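Local coordinates for 'Carboxyl esterase 2 (Tuber melanosporum Mel28, PDB 5MIF), which probably hydrolyses carboxylic esters as an alpha/beta hydrolase-fold carboxylesterase resembling archaeal enzymes, at residues T252-P255 with K256-L259; A220-L223 with A224-S227; S197-S200 with L201-K205; I289-Q292 with G293-G297; Q162-A165 with A166-L170. All coordinates share one frame; numbering follows the deposited sequence.

Overall arrangement
All five contacts are local ones, between residues a few positions apart, within one alpha/beta hydrolase fold. Contacts 3, 4 and 5 lie on the helices 191-206, 290-302 and 158-173, which pack against the central sheet; contacts 1 and 2 are turns in the loops. Contacts 3 and 5 sit about 11 Å apart between centres and touch through Val-199 and Cys-163. Contacts 2 and 4, about 9 Å apart between centres, are joined by Gln-292, whose OE1 probably accepts from the N atoms of Thr-221 and Asp-222. Contact 1 touches contact 2 through Arg-258. Ile-289 of contact 4 packs on His-317 of the probable catalytic triad Ser-190, His-317 and Asp-287.

Contact 1. Residues T252-P255 with K256-L259; sequences TPDP and KSRL
Arg-258 reaches back across the turn and takes hold of Thr-252 side-on. The single N-H of its NE is shared between Thr-252 O (3.2 Å) and Thr-252 OG1 (3.3 Å), while NH2 also donates to Thr-252 O (3.1 Å). The carbonyl oxygen thus accepts twice, close to the guanidinium plane; the hydroxyl is tilted out of it. In Thr-252, OG1 is turned (chi1 46°) to the same side as its own O, 2.9 Å from it, and both oxygens face the arginine; the hydroxyl is bonded in addition to Ala-248 O in the last turn of helix 241-251. Over one face of the guanidinium lies Pro-255 CA.

Asp-254 opens two turns at once. Its OD1 accepts from Lys-256 N at 3.1 Å, an Asx turn, the N-H arriving from above the carboxylate plane. Its backbone O takes Ser-257 N at 2.9 Å, closing a type I beta turn. Pro-255 suits the second position, its phi fixed near -60° and no N-H to satisfy, and offers its O to Arg-258 N at 3.1 Å as the chain enters the 3-10 segment 257-259. A water joins Asp-254 N to Ser-257 OG, 2.6 Å from that hydroxyl.

A long, extended arginine suits this place because its several N-H groups can serve a carbonyl left behind where helix 241-251 ends. The chemistry implies a surface turn held mainly by polar bonds: the positive guanidinium probably strengthens its bonds to the neutral oxygens of Thr-252.

Contact 2. Residues A220-L223 with A224-S227; sequences ATDL and ACES
Asp-222 bends its carboxylate forward to the backbone of the two residues beyond its neighbour. Hydrogen bonds come first: OD1 accepts from Ala-224 N at 3.0 Å and from Cys-225 N at 3.2 Å. Both N-H groups reach it from the same face of the carboxylate, the first on the anti side and not far from the plane, the second from well above it. The bond from Cys-225 is the straighter, at 165°. With CG anti to the backbone N (chi1 -167°), the acid is brought round to these two amides. This is an Asx turn, Ala-224 N to Asp-222 OD1, to which Cys-225 N adds a second bond, here in the loop between strand 213-217 and helix 228-232 of the alpha/beta hydrolase fold. Aspartate suits it, since its short side chain can fold back onto the following backbone.

Two salt bridges leave the loop: Asp-222 OD2 to Arg-267, which probably steadies the carboxylate while OD1 serves the amides, and Glu-226 OE2 to Arg-245. Van der Waals contacts with the carboxylate are slight: Cys-225 CB rests 3.8 Å from Asp-222 OD2, and Ala-224 CB lies 3.7 Å from Asp-222 OD1. The small methyl of Ala-224 also touches Arg-258 and makes a nonpolar contact with Leu-259.

Contact 3. Residues S197-S200 with L201-K205; sequences SSVS and LLSIK
Flat groups here are the peptide carbonyls, and the one of Val-199 is met from both faces by Ser-203. Ser-203 OG donates to Val-199 O at 2.7 Å, and Ser-203 N reaches the same oxygen at 2.9 Å from the opposite face, each tilted about 30° from the carbonyl plane. The hydroxyl can do this because a chi1 of -55° swings OG toward the preceding turn. Serine suits position 203, buried in the helix, since that turn satisfies its hydroxyl.

The neighbouring carbonyls take the i to i+4 helix bonds: Leu-202 N to Ser-198 O at 2.9 Å and Ile-204 N to Ser-200 O at 3.1 Å. Leu-202 CG comes within 3.3 Å of Ser-198 O. Ser-197 OG likewise turns back to its own helix, to Gly-193 O, while Ser-198 OG reaches Val-262 O and Asn-160, and Ser-200 OG reaches Gln-214 on strand 213-217.

Val-199 packs on Phe-186 of strand 184-189, while Leu-202 faces helix 158-173. These residues belong to helix 191-206, the crossover helix of a beta-alpha-beta unit, which in the alpha/beta hydrolase fold follows the nucleophile elbow that Ser-190 probably occupies.

Contact 4. Residues I289-Q292 with G293-G297; sequences IRQQ and GEDFG
Gln-291 and Asp-295, one helical turn apart, meet obliquely, with the amide and carboxylate planes 49° apart. The amide nitrogen spans the carboxylate: NE2 lies 2.8 Å from Asp-295 OD1 and 3.1 Å from Asp-295 OD2, on the syn side of each oxygen, though tilted from the carboxylate plane. Both acceptors lie near the plane of the amide. A bend at chi2 (74°), after a CG that leaves anti to the backbone N, curls the glutamine toward Asp-295, and its CG passes 3.2 Å from Asp-295 OD2. Glutamine suits the position because one end gives an N-H to the acid while the other, OE1, accepts from a water.

That water ties three side chains together. It accepts from Arg-290 NE at the edge of the guanidinium and donates to Gln-291 OE1 and to Glu-294 OE1, each at 2.8 Å. Arg-290 and Glu-294 also cross, their flat groups 27° apart, but NE and OE1 stay 4.0 Å apart, too far for a salt bridge. Their stronger partners lie outside: Arg-290 NH1 bonds Glu-285 O, and Glu-294 OE2 pairs with Arg-311.

The first turn is loose: a second water bridges Ile-289 O and, weakly, Gly-293 N, and Glu-294 N bonds Arg-290 O weakly, before Phe-296 N meets Gln-292 O at 2.9 Å. Glu-294 also packs on Leu-313 of the second subunit. Residues 290-297 form the first turns of helix 290-302, in a beta-alpha-beta unit of the alpha/beta hydrolase fold, shortly after Asp-287, the probable triad acid, whose OD1 takes Ile-289 N.

Contact 5. Residues Q162-A165 with A166-L170; sequences QCYA and AVQWL
Gln-168 folds back over the ring of Tyr-164, one turn earlier in the helix. Its CB lies 3.6 Å from Ala-165 O, close to the helix backbone. From there CG stands anti to its own carbonyl carbon (chi1 -58°) and comes over the ring face, 3.9 Å from the centroid, in a CH-pi contact; it also approaches Tyr-164 O at 3.3 Å. The chain then bends at chi2 (-41°), which lays the amide almost flat along the ring, the two planes 15° apart. CD sits 3.5 Å from Tyr-164 CZ, while OE1 stays near Tyr-164 OH at 3.7 Å. NE2, at the tip, lies over the face, displaced toward the rim and 3.2 Å from Tyr-164 CE1; it also gives a weak bond to Tyr-164 O, which takes Gln-168 N at 3.1 Å as its regular helix partner. Glutamine suits this place, since CG and the flat amide both lie on the ring and the nitrogen can still donate. The tyrosine hydroxyl is held by Thr-208, and Arg-206 makes a cation-pi contact with the ring.

The small Ala-166, together with Cys-163, Val-167 and Leu-170, probably lets helix 158-173 lie close on strands 142-147 and 109-115: Ala-166 packs on Phe-144 and Val-146, Val-167 on Phe-115. Tyr-164 leans instead on Leu-202 and Ser-203, so helix 158-173 packs on the sheet and beside helix 191-206.

Contact 1. Residues T252-P255 with K256-L259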
loop_
_atom_site.group_PDB
_atom_site.type_symbol
_atom_site.label_atom_id
_atom_site.label_comp_id
_atom_site.label_asym_id
_atom_site.label_seq_id
_atom_site.Cartn_x
_atom_site.Cartn_y
_atom_site.Cartn_z
ATOM N N THR A 252 0.824 17.010 -26.376
ATOM C CA THR A 252 0.676 18.458 -26.271
ATOM C C THR A 252 1.826 19.152 -27.018
ATOM O O THR A 252 2.749 19.673 -26.390
ATOM C CB THR A 252 0.662 18.938 -24.797
ATOM O OG1 THR A 252 1.734 18.302 -24.079
ATOM C CG2 THR A 252 -0.658 18.593 -24.122
ATOM N N PRO A 253 1.779 19.138 -28.368
ATOM C CA PRO A 253 2.824 19.760 -29.191
ATOM C C PRO A 253 2.990 21.257 -28.909
ATOM O O PRO A 253 4.089 21.779 -29.042
ATOM C CB PRO A 253 2.341 19.514 -30.628
ATOM C CG PRO A 253 0.887 19.168 -30.510
ATOM C CD PRO A 253 0.754 18.474 -29.195
ATOM N N ASP A 254 1.909 21.934 -28.533
ATOM C CA ASP A 254 1.987 23.331 -28.118
ATOM C C ASP A 254 2.234 23.395 -26.607
ATOM O O ASP A 254 1.344 23.075 -25.825
ATOM C CB ASP A 254 0.702 24.081 -28.496
ATOM C CG ASP A 254 0.743 25.566 -28.127
ATOM O OD1 ASP A 254 1.749 26.033 -27.559
ATOM O OD2 ASP A 254 -0.262 26.262 -28.377
ATOM N N PRO A 255 3.445 23.809 -26.197
ATOM C CA PRO A 255 3.792 23.839 -24.770
ATOM C C PRO A 255 2.829 24.650 -23.913
ATOM O O PRO A 255 2.701 24.341 -22.738
ATOM C CB PRO A 255 5.195 24.471 -24.752
ATOM C CG PRO A 255 5.446 24.966 -26.146
ATOM C CD PRO A 255 4.598 24.140 -27.048
ATOM N N LYS A 256 2.126 25.619 -24.491
ATOM C CA LYS A 256 1.180 26.421 -23.716
ATOM C C LYS A 256 -0.032 25.609 -23.269
ATOM O O LYS A 256 -0.690 25.957 -22.285
ATOM C CB LYS A 256 0.718 27.628 -24.534
ATOM C CG LYS A 256 1.863 28.508 -25.016
ATOM C CD LYS A 256 1.353 29.732 -25.785
ATOM C CE LYS A 256 0.106 29.398 -26.610
ATOM N NZ LYS A 256 -0.865 30.529 -26.690
ATOM N N SER A 257 -0.322 24.537 -24.002
ATOM C CA SER A 257 -1.412 23.636 -23.654
ATOM C C SER A 257 -1.151 22.972 -22.316
ATOM O O SER A 257 -2.080 22.714 -21.552
ATOM C CB SER A 257 -1.595 22.561 -24.724
ATOM O OG SER A 257 -1.795 23.135 -25.998
ATOM N N ARG A 258 0.124 22.724 -22.030
ATOM C CA ARG A 258 0.517 21.996 -20.833
ATOM C C ARG A 258 0.178 22.728 -19.537
ATOM O O ARG A 258 0.144 22.117 -18.467
ATOM C CB ARG A 258 2.011 21.703 -20.889
ATOM C CG ARG A 258 2.396 20.891 -22.105
ATOM C CD ARG A 258 3.886 20.818 -22.282
ATOM N NE ARG A 258 4.220 20.347 -23.617
ATOM C CZ ARG A 258 5.447 20.327 -24.123
ATOM N NH1 ARG A 258 6.473 20.745 -23.398
ATOM N NH2 ARG A 258 5.648 19.886 -25.359
ATOM N N LEU A 259 -0.088 24.027 -19.636
ATOM C CA LEU A 259 -0.399 24.827 -18.458
ATOM C C LEU A 259 -1.873 24.764 -18.104
ATOM O O LEU A 259 -2.267 25.129 -16.994
ATOM C CB LEU A 259 0.011 26.286 -18.676
ATOM C CG LEU A 259 1.507 26.557 -18.856
ATOM C CD1 LEU A 259 1.736 28.000 -19.241
ATOM C CD2 LEU A 259 2.290 26.202 -17.602
HETATM O O HOH W 1 -0.911 21.205 -27.564
#

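Contact 2. Residues A220-L223 with A224-S227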
loop_
_atom_site.group_PDB
_atom_site.type_symbol
_atom_site.label_atom_id
_atom_site.label_comp_id
_atom_site.label_asym_id
_atom_site.label_seq_id
_atom_site.Cartn_x
_atom_site.Cartn_y
_atom_site.Cartn_z
ATOM N N ALA A 220 0.577 10.933 -14.456
ATOM C CA ALA A 220 1.089 12.223 -14.908
ATOM C C ALA A 220 0.046 13.254 -14.513
ATOM O O ALA A 220 -1.129 13.104 -14.838
ATOM C CB ALA A 220 1.337 12.225 -16.424
ATOM N N THR A 221 0.458 14.282 -13.790
ATOM C CA THR A 221 -0.491 15.285 -13.332
ATOM C C THR A 221 -0.094 16.673 -13.799
ATOM O O THR A 221 -0.917 17.589 -13.823
ATOM C CB THR A 221 -0.594 15.287 -11.800
ATOM O OG1 THR A 221 0.706 15.528 -11.253
ATOM C CG2 THR A 221 -1.086 13.952 -11.293
ATOM N N ASP A 222 1.168 16.816 -14.185
ATOM C CA ASP A 222 1.701 18.116 -14.594
ATOM C C ASP A 222 2.614 17.935 -15.800
ATOM O O ASP A 222 3.713 17.396 -15.678
ATOM C CB ASP A 222 2.455 18.776 -13.433
ATOM C CG ASP A 222 2.764 20.248 -13.684
ATOM O OD1 ASP A 222 2.746 20.686 -14.855
ATOM O OD2 ASP A 222 3.011 20.977 -12.701
ATOM N N LEU A 223 2.141 18.351 -16.971
ATOM C CA LEU A 223 2.898 18.155 -18.201
ATOM C C LEU A 223 3.817 19.340 -18.497
ATOM O O LEU A 223 4.664 19.272 -19.388
ATOM C CB LEU A 223 1.953 17.922 -19.382
ATOM C CG LEU A 223 1.465 16.488 -19.623
ATOM C CD1 LEU A 223 0.747 15.906 -18.406
ATOM C CD2 LEU A 223 0.570 16.422 -20.838
ATOM N N ALA A 224 3.629 20.431 -17.761
ATOM C CA ALA A 224 4.333 21.676 -18.044
ATOM C C ALA A 224 5.644 21.766 -17.287
ATOM O O ALA A 224 6.670 22.138 -17.846
ATOM C CB ALA A 224 3.458 22.864 -17.702
ATOM N N CYS A 225 5.604 21.419 -16.007
ATOM C CA CYS A 225 6.755 21.610 -15.149
ATOM C C CYS A 225 7.468 20.302 -14.872
ATOM O O CYS A 225 6.879 19.219 -14.908
ATOM C CB CYS A 225 6.342 22.288 -13.840
ATOM S SG CYS A 225 5.955 24.048 -14.063
ATOM N N GLU A 226 8.762 20.421 -14.635
ATOM C CA GLU A 226 9.566 19.311 -14.179
ATOM C C GLU A 226 9.694 19.382 -12.671
ATOM O O GLU A 226 9.725 20.472 -12.087
ATOM C CB GLU A 226 10.917 19.341 -14.866
ATOM C CG GLU A 226 10.750 19.353 -16.364
ATOM C CD GLU A 226 11.985 18.921 -17.090
ATOM O OE1 GLU A 226 13.092 19.163 -16.563
ATOM O OE2 GLU A 226 11.843 18.337 -18.183
ATOM N N SER A 227 9.715 18.214 -12.045
ATOM C CA SER A 227 9.732 18.127 -10.595
ATOM C C SER A 227 11.044 17.517 -10.133
ATOM O O SER A 227 11.848 17.070 -10.955
ATOM C CB SER A 227 8.535 17.310 -10.099
ATOM O OG SER A 227 8.437 16.085 -10.808
#

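Contact 3. Residues S197-S200 with L201-K205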
loop_
_atom_site.group_PDB
_atom_site.type_symbol
_atom_site.label_atom_id
_atom_site.label_comp_id
_atom_site.label_asym_id
_atom_site.label_seq_id
_atom_site.Cartn_x
_atom_site.Cartn_y
_atom_site.Cartn_z
ATOM N N SER A 197 -7.842 11.833 -14.070
ATOM C CA SER A 197 -8.007 13.060 -13.300
ATOM C C SER A 197 -8.530 14.189 -14.189
ATOM O O SER A 197 -9.227 15.082 -13.704
ATOM C CB SER A 197 -6.688 13.470 -12.645
ATOM O OG SER A 197 -5.688 13.596 -13.632
ATOM N N SER A 198 -8.208 14.144 -15.488
ATOM C CA SER A 198 -8.751 15.125 -16.428
ATOM C C SER A 198 -10.255 15.005 -16.579
ATOM O O SER A 198 -10.969 16.012 -16.552
ATOM C CB SER A 198 -8.086 14.993 -17.800
ATOM O OG SER A 198 -8.578 15.977 -18.694
ATOM N N VAL A 199 -10.731 13.771 -16.725
ATOM C CA VAL A 199 -12.157 13.500 -16.860
ATOM C C VAL A 199 -12.913 13.846 -15.566
ATOM O O VAL A 199 -14.052 14.351 -15.601
ATOM C CB VAL A 199 -12.394 12.024 -17.253
ATOM C CG1 VAL A 199 -13.870 11.664 -17.164
ATOM C CG2 VAL A 199 -11.866 11.772 -18.683
ATOM N N SER A 200 -12.283 13.572 -14.423
ATOM C CA SER A 200 -12.846 14.011 -13.143
ATOM C C SER A 200 -13.030 15.537 -13.147
ATOM O O SER A 200 -14.098 16.040 -12.818
ATOM C CB SER A 200 -11.951 13.579 -11.968
ATOM O OG SER A 200 -12.030 12.173 -11.725
ATOM N N LEU A 201 -11.984 16.261 -13.531
ATOM C CA LEU A 201 -12.012 17.717 -13.554
ATOM C C LEU A 201 -13.074 18.248 -14.528
ATOM O O LEU A 201 -13.799 19.186 -14.211
ATOM C CB LEU A 201 -10.625 18.265 -13.909
ATOM C CG LEU A 201 -10.479 19.783 -14.035
ATOM C CD1 LEU A 201 -10.830 20.458 -12.727
ATOM C CD2 LEU A 201 -9.063 20.139 -14.459
ATOM N N LEU A 202 -13.174 17.629 -15.701
ATOM C CA LEU A 202 -14.173 18.021 -16.685
ATOM C C LEU A 202 -15.584 17.759 -16.138
ATOM O O LEU A 202 -16.517 18.512 -16.417
ATOM C CB LEU A 202 -13.943 17.278 -18.021
ATOM C CG LEU A 202 -12.716 17.659 -18.874
ATOM C CD1 LEU A 202 -12.473 16.676 -20.027
ATOM C CD2 LEU A 202 -12.830 19.092 -19.419
ATOM N N SER A 203 -15.755 16.683 -15.376
ATOM C CA SER A 203 -17.059 16.410 -14.767
ATOM C C SER A 203 -17.438 17.516 -13.777
ATOM O O SER A 203 -18.600 17.924 -13.690
ATOM C CB SER A 203 -17.058 15.060 -14.064
ATOM O OG SER A 203 -16.669 14.042 -14.957
ATOM N N ILE A 204 -16.444 17.997 -13.035
ATOM C CA ILE A 204 -16.662 19.068 -12.071
ATOM C C ILE A 204 -17.046 20.358 -12.806
ATOM O O ILE A 204 -18.054 20.977 -12.487
ATOM C CB ILE A 204 -15.416 19.272 -11.195
ATOM C CG1 ILE A 204 -15.305 18.107 -10.200
ATOM C CG2 ILE A 204 -15.489 20.599 -10.454
ATOM C CD1 ILE A 204 -13.922 17.883 -9.640
ATOM N N LYS A 205 -16.279 20.716 -13.834
ATOM C CA LYS A 205 -16.590 21.889 -14.659
ATOM C C LYS A 205 -17.959 21.864 -15.336
ATOM O O LYS A 205 -18.574 22.918 -15.525
ATOM C CB LYS A 205 -15.527 22.065 -15.742
ATOM C CG LYS A 205 -14.183 22.470 -15.199
ATOM C CD LYS A 205 -13.132 22.608 -16.302
ATOM C CE LYS A 205 -11.855 23.148 -15.701
ATOM N NZ LYS A 205 -11.199 24.205 -16.511
#

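Contact 4. Residues I289-Q292 with G293-G297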
loop_
_atom_site.group_PDB
_atom_site.type_symbol
_atom_site.label_atom_id
_atom_site.label_comp_id
_atom_site.label_asym_id
_atom_site.label_seq_id
_atom_site.Cartn_x
_atom_site.Cartn_y
_atom_site.Cartn_z
ATOM N N ILE A 289 8.528 10.386 -12.545
ATOM C CA ILE A 289 7.216 11.019 -12.444
ATOM C C ILE A 289 6.626 10.865 -11.021
ATOM O O ILE A 289 5.518 11.330 -10.744
ATOM C CB ILE A 289 6.244 10.445 -13.519
ATOM C CG1 ILE A 289 5.278 11.511 -14.010
ATOM C CG2 ILE A 289 5.494 9.234 -13.031
ATOM C CD1 ILE A 289 5.957 12.538 -14.862
ATOM N N ARG A 290 7.377 10.232 -10.122
ATOM C CA ARG A 290 6.894 9.970 -8.760
ATOM C C ARG A 290 6.411 11.233 -8.029
ATOM O O ARG A 290 5.357 11.218 -7.397
ATOM C CB ARG A 290 7.986 9.285 -7.929
ATOM C CG ARG A 290 7.539 8.870 -6.528
ATOM C CD ARG A 290 8.728 8.432 -5.688
ATOM N NE ARG A 290 9.432 9.598 -5.158
ATOM C CZ ARG A 290 10.705 9.604 -4.765
ATOM N NH1 ARG A 290 11.433 8.499 -4.837
ATOM N NH2 ARG A 290 11.246 10.719 -4.287
ATOM N N GLN A 291 7.174 12.321 -8.114
ATOM C CA GLN A 291 6.837 13.553 -7.389
ATOM C C GLN A 291 5.451 14.116 -7.746
ATOM O O GLN A 291 4.760 14.699 -6.897
ATOM C CB GLN A 291 7.907 14.624 -7.637
ATOM C CG GLN A 291 7.749 15.877 -6.780
ATOM C CD GLN A 291 8.150 15.655 -5.333
ATOM O OE1 GLN A 291 9.143 14.982 -5.050
ATOM N NE2 GLN A 291 7.366 16.203 -4.405
ATOM N N GLN A 292 5.055 13.958 -9.005
ATOM C CA GLN A 292 3.782 14.499 -9.474
ATOM C C GLN A 292 2.587 13.890 -8.748
ATOM O O GLN A 292 1.688 14.612 -8.299
ATOM C CB GLN A 292 3.635 14.288 -10.985
ATOM C CG GLN A 292 4.536 15.197 -11.784
ATOM C CD GLN A 292 4.299 15.101 -13.272
ATOM O OE1 GLN A 292 3.241 14.646 -13.726
ATOM N NE2 GLN A 292 5.308 15.490 -14.050
ATOM N N GLY A 293 2.573 12.564 -8.646
ATOM C CA GLY A 293 1.500 11.875 -7.949
ATOM C C GLY A 293 1.418 12.261 -6.483
ATOM O O GLY A 293 0.331 12.563 -5.981
ATOM N N GLU A 294 2.570 12.291 -5.811
ATOM C CA GLU A 294 2.622 12.590 -4.380
ATOM C C GLU A 294 2.181 14.026 -4.103
ATOM O O GLU A 294 1.382 14.272 -3.197
ATOM C CB GLU A 294 4.037 12.322 -3.832
ATOM C CG GLU A 294 4.428 10.841 -3.886
ATOM C CD GLU A 294 5.748 10.494 -3.177
ATOM O OE1 GLU A 294 6.592 11.382 -2.945
ATOM O OE2 GLU A 294 5.933 9.304 -2.836
ATOM N N ASP A 295 2.680 14.969 -4.898
ATOM C CA ASP A 295 2.272 16.368 -4.757
ATOM C C ASP A 295 0.780 16.536 -5.021
ATOM O O ASP A 295 0.103 17.287 -4.314
ATOM C CB ASP A 295 3.076 17.273 -5.697
ATOM C CG ASP A 295 4.514 17.454 -5.243
ATOM O OD1 ASP A 295 4.808 17.180 -4.059
ATOM O OD2 ASP A 295 5.352 17.868 -6.069
ATOM N N PHE A 296 0.268 15.847 -6.037
ATOM C CA PHE A 296 -1.155 15.925 -6.349
ATOM C C PHE A 296 -1.981 15.396 -5.164
ATOM O O PHE A 296 -2.985 15.996 -4.775
ATOM C CB PHE A 296 -1.470 15.151 -7.639
ATOM C CG PHE A 296 -2.874 15.347 -8.150
ATOM C CD1 PHE A 296 -3.345 16.608 -8.472
ATOM C CD2 PHE A 296 -3.715 14.260 -8.338
ATOM C CE1 PHE A 296 -4.642 16.788 -8.957
ATOM C CE2 PHE A 296 -5.005 14.426 -8.831
ATOM C CZ PHE A 296 -5.473 15.692 -9.138
ATOM N N GLY A 297 -1.556 14.270 -4.596
ATOM C CA GLY A 297 -2.239 13.706 -3.446
ATOM C C GLY A 297 -2.233 14.624 -2.229
ATOM O O GLY A 297 -3.279 14.831 -1.605
HETATM O O HOH W 2 3.072 9.902 -10.225
HETATM O O HOH W 3 8.756 12.279 -4.394
#

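Contact 5. Residues Q162-A165 with A166-L170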
loop_
_atom_site.group_PDB
_atom_site.type_symbol
_atom_site.label_atom_id
_atom_site.label_comp_id
_atom_site.label_asym_id
_atom_site.label_seq_id
_atom_site.Cartn_x
_atom_site.Cartn_y
_atom_site.Cartn_z
ATOM N N GLN A 162 -12.633 12.318 -25.609
ATOM C CA GLN A 162 -13.132 10.994 -25.965
ATOM C C GLN A 162 -13.487 10.231 -24.692
ATOM O O GLN A 162 -14.570 9.656 -24.584
ATOM C CB GLN A 162 -12.092 10.197 -26.761
ATOM C CG GLN A 162 -11.953 10.604 -28.227
ATOM C CD GLN A 162 -11.000 9.697 -28.981
ATOM O OE1 GLN A 162 -9.904 9.401 -28.505
ATOM N NE2 GLN A 162 -11.432 9.219 -30.146
ATOM N N CYS A 163 -12.559 10.238 -23.737
ATOM C CA CYS A 163 -12.743 9.546 -22.462
ATOM C C CYS A 163 -13.924 10.134 -21.712
ATOM O O CYS A 163 -14.760 9.402 -21.184
ATOM C CB CYS A 163 -11.485 9.640 -21.616
ATOM S SG CYS A 163 -10.137 8.671 -22.264
ATOM N N TYR A 164 -13.992 11.460 -21.671
ATOM C CA TYR A 164 -15.120 12.120 -21.037
ATOM C C TYR A 164 -16.425 11.714 -21.714
ATOM O O TYR A 164 -17.381 11.344 -21.031
ATOM C CB TYR A 164 -14.954 13.640 -21.044
ATOM C CG TYR A 164 -16.146 14.338 -20.444
ATOM C CD1 TYR A 164 -16.280 14.452 -19.072
ATOM C CD2 TYR A 164 -17.157 14.849 -21.249
ATOM C CE1 TYR A 164 -17.375 15.078 -18.515
ATOM C CE2 TYR A 164 -18.255 15.472 -20.708
ATOM C CZ TYR A 164 -18.365 15.584 -19.337
ATOM O OH TYR A 164 -19.470 16.206 -18.789
ATOM N N ALA A 165 -16.468 11.753 -23.050
ATOM C CA ALA A 165 -17.707 11.443 -23.772
ATOM C C ALA A 165 -18.155 9.983 -23.595
ATOM O O ALA A 165 -19.358 9.696 -23.508
ATOM C CB ALA A 165 -17.547 11.764 -25.281
ATOM N N ALA A 166 -17.192 9.069 -23.533
ATOM C CA ALA A 166 -17.494 7.660 -23.300
ATOM C C ALA A 166 -18.124 7.462 -21.920
ATOM O O ALA A 166 -19.061 6.676 -21.758
ATOM C CB ALA A 166 -16.238 6.811 -23.438
ATOM N N VAL A 167 -17.610 8.175 -20.923
ATOM C CA VAL A 167 -18.188 8.083 -19.585
ATOM C C VAL A 167 -19.632 8.587 -19.583
ATOM O O VAL A 167 -20.512 7.956 -18.979
ATOM C CB VAL A 167 -17.340 8.842 -18.547
ATOM C CG1 VAL A 167 -18.089 8.970 -17.213
ATOM C CG2 VAL A 167 -16.017 8.120 -18.355
ATOM N N GLN A 168 -19.889 9.694 -20.279
ATOM C CA GLN A 168 -21.252 10.241 -20.328
ATOM C C GLN A 168 -22.213 9.233 -20.962
ATOM O O GLN A 168 -23.371 9.115 -20.547
ATOM C CB GLN A 168 -21.295 11.563 -21.103
ATOM C CG GLN A 168 -20.387 12.669 -20.558
ATOM C CD GLN A 168 -20.380 12.767 -19.035
ATOM O OE1 GLN A 168 -21.404 13.062 -18.416
ATOM N NE2 GLN A 168 -19.225 12.512 -18.429
ATOM N N TRP A 169 -21.731 8.526 -21.979
ATOM C CA TRP A 169 -22.498 7.464 -22.609
ATOM C C TRP A 169 -22.787 6.324 -21.635
ATOM O O TRP A 169 -23.903 5.818 -21.582
ATOM C CB TRP A 169 -21.758 6.916 -23.835
ATOM C CG TRP A 169 -22.576 5.925 -24.617
ATOM C CD1 TRP A 169 -23.353 6.191 -25.707
ATOM C CD2 TRP A 169 -22.704 4.516 -24.366
ATOM N NE1 TRP A 169 -23.958 5.040 -26.146
ATOM C CE2 TRP A 169 -23.578 3.999 -25.343
ATOM C CE3 TRP A 169 -22.166 3.643 -23.408
ATOM C CZ2 TRP A 169 -23.924 2.647 -25.399
ATOM C CZ3 TRP A 169 -22.514 2.298 -23.462
ATOM C CH2 TRP A 169 -23.384 1.814 -24.453
ATOM N N LEU A 170 -21.769 5.913 -20.886
ATOM C CA LEU A 170 -21.909 4.845 -19.902
ATOM C C LEU A 170 -22.945 5.245 -18.857
ATOM O O LEU A 170 -23.758 4.426 -18.441
ATOM C CB LEU A 170 -20.564 4.536 -19.239
ATOM C CG LEU A 170 -20.514 3.425 -18.175
ATOM C CD1 LEU A 170 -20.925 2.088 -18.754
ATOM C CD2 LEU A 170 -19.137 3.322 -17.530
#